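Local coordinates for DUF3863 domain-containing protein (Parabacteroides distasonis, PDB 3LM3) that is of uncharacterised function but is probably a carbohydrate-active enzyme related to glycoside hydrolases and deacetylases, at residues D155-R158 / Y159-E162. Numbering follows the deposited sequence. Where two conformers were deposited one is given.
Sequences DNLR and YLAE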
loop_
_atom_site.group_PDB
_atom_site.type_symbol
_atom_site.label_atom_id
_atom_site.label_comp_id
_atom_site.label_asym_id
_atom_site.label_seq_id
_atom_site.Cartn_x
_atom_site.Cartn_y
_atom_site.Cartn_z
ATOM N N ASP A 155 -10.533 14.172 -3.625
ATOM C CA ASP A 155 -11.969 14.351 -3.510
ATOM C C ASP A 155 -12.692 13.064 -3.111
ATOM O O ASP A 155 -13.697 13.079 -2.379
ATOM C CB ASP A 155 -12.562 14.881 -4.813
ATOM C CG ASP A 155 -14.023 15.151 -4.695
ATOM O OD1 ASP A 155 -14.359 16.135 -4.025
ATOM O OD2 ASP A 155 -14.827 14.368 -5.231
ATOM N N ASN A 156 -12.189 11.922 -3.577
ATOM C CA ASN A 156 -12.779 10.644 -3.210
ATOM C C ASN A 156 -12.612 10.392 -1.692
ATOM O O ASN A 156 -13.478 9.827 -1.030
ATOM C CB ASN A 156 -12.131 9.483 -3.963
ATOM C CG ASN A 156 -12.235 9.547 -5.470
ATOM O OD1 ASN A 156 -11.344 9.010 -6.149
ATOM N ND2 ASN A 156 -13.304 10.115 -6.013
ATOM N N LEU A 157 -11.456 10.773 -1.164
ATOM C CA LEU A 157 -11.185 10.590 0.266
ATOM C C LEU A 157 -12.024 11.519 1.135
ATOM O O LEU A 157 -12.560 11.116 2.174
ATOM C CB LEU A 157 -9.685 10.752 0.500
ATOM C CG LEU A 157 -8.820 9.830 -0.354
ATOM C CD1 LEU A 157 -7.337 10.097 -0.136
ATOM C CD2 LEU A 157 -9.156 8.388 -0.052
ATOM N N ARG A 158 -12.149 12.776 0.713
ATOM C CA ARG A 158 -13.068 13.756 1.297
ATOM C C ARG A 158 -14.482 13.192 1.356
ATOM O O ARG A 158 -15.183 13.262 2.363
ATOM C CB ARG A 158 -13.042 14.993 0.386
ATOM C CG ARG A 158 -13.965 16.123 0.725
ATOM C CD ARG A 158 -15.388 15.926 0.216
ATOM N NE ARG A 158 -15.615 15.670 -1.233
ATOM C CZ ARG A 158 -16.844 15.446 -1.700
ATOM N NH1 ARG A 158 -17.856 15.388 -0.827
ATOM N NH2 ARG A 158 -17.081 15.248 -3.004
ATOM N N TYR A 159 -14.920 12.667 0.221
ATOM C CA TYR A 159 -16.260 12.118 0.120
ATOM C C TYR A 159 -16.475 10.949 1.096
ATOM O O TYR A 159 -17.500 10.851 1.769
ATOM C CB TYR A 159 -16.515 11.675 -1.330
ATOM C CG TYR A 159 -17.852 11.041 -1.590
ATOM C CD1 TYR A 159 -18.030 9.662 -1.472
ATOM C CD2 TYR A 159 -18.929 11.827 -1.977
ATOM C CE1 TYR A 159 -19.265 9.082 -1.723
ATOM C CE2 TYR A 159 -20.149 11.263 -2.245
ATOM C CZ TYR A 159 -20.325 9.896 -2.110
ATOM O OH TYR A 159 -21.579 9.351 -2.411
ATOM N N LEU A 160 -15.516 10.039 1.151
ATOM C CA LEU A 160 -15.621 8.908 2.082
ATOM C C LEU A 160 -15.769 9.402 3.497
ATOM O O LEU A 160 -16.669 8.956 4.215
ATOM C CB LEU A 160 -14.400 7.992 2.009
ATOM C CG LEU A 160 -14.365 7.118 0.777
ATOM C CD1 LEU A 160 -13.057 6.291 0.721
ATOM C CD2 LEU A 160 -15.599 6.225 0.665
ATOM N N ALA A 161 -14.913 10.344 3.900
ATOM C CA ALA A 161 -14.911 10.825 5.271
ATOM C C ALA A 161 -16.226 11.523 5.601
ATOM O O ALA A 161 -16.842 11.273 6.645
ATOM C CB ALA A 161 -13.746 11.800 5.486
ATOM N N GLU A 162 -16.648 12.434 4.728
ATOM C CA GLU A 162 -17.721 13.370 5.033
ATOM C C GLU A 162 -19.087 12.835 4.662
ATOM O O GLU A 162 -20.079 13.100 5.368
ATOM C CB GLU A 162 -17.429 14.723 4.377
ATOM C CG GLU A 162 -16.121 15.301 4.971
ATOM C CD GLU A 162 -15.530 16.550 4.312
ATOM O OE1 GLU A 162 -16.123 17.122 3.359
ATOM O OE2 GLU A 162 -14.413 16.950 4.769
HETATM O O HOH W 1 -18.038 16.681 1.815
#
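Tyr159, Leu160, Ala161 and Glu162 each give their backbone N-H to the carbonyl four residues back, from Asp155 to Arg158, in regular alpha-helical bonds of 2.9 to 3.0 Å between N and O. The turns belong to helix 154-163, the crossover helix of a beta-alpha-beta unit between parallel strands 146-148 and 168-172. In the conformer described, one of two modelled for both Asp155 and Arg158, Arg158 folds back beside Asn124 of helix 120-138: CG lies anti to the backbone N (chi1 177°), and bends at chi2 and chi3 lay the guanidinium over the start of the Tyr159 side chain, with Tyr159 CB 3.8 Å above its centre. The Tyr159 ring stands almost perpendicular to that plane (87°) and sends its hydroxyl to Ser128. In the same conformer NE and NH2 of Arg158 reach Asp155 OD1 side-on, a salt bridge in which NH2 lies 3.0 Å from that oxygen; Asp155 OD2 also accepts from Asn124. Leu157 and Leu160 turn inward, touching Ala169 of strand 168-172. Glu162 crosses Arg158 at about a right angle without direct pairing, its OE1 lying 3.4 Å from Arg158 CD. With Arg158 so placed, one water joins the two charges, accepting from Arg158 NH1 at 2.9 Å and donating to Glu162 OE1 at a short 2.5 Å.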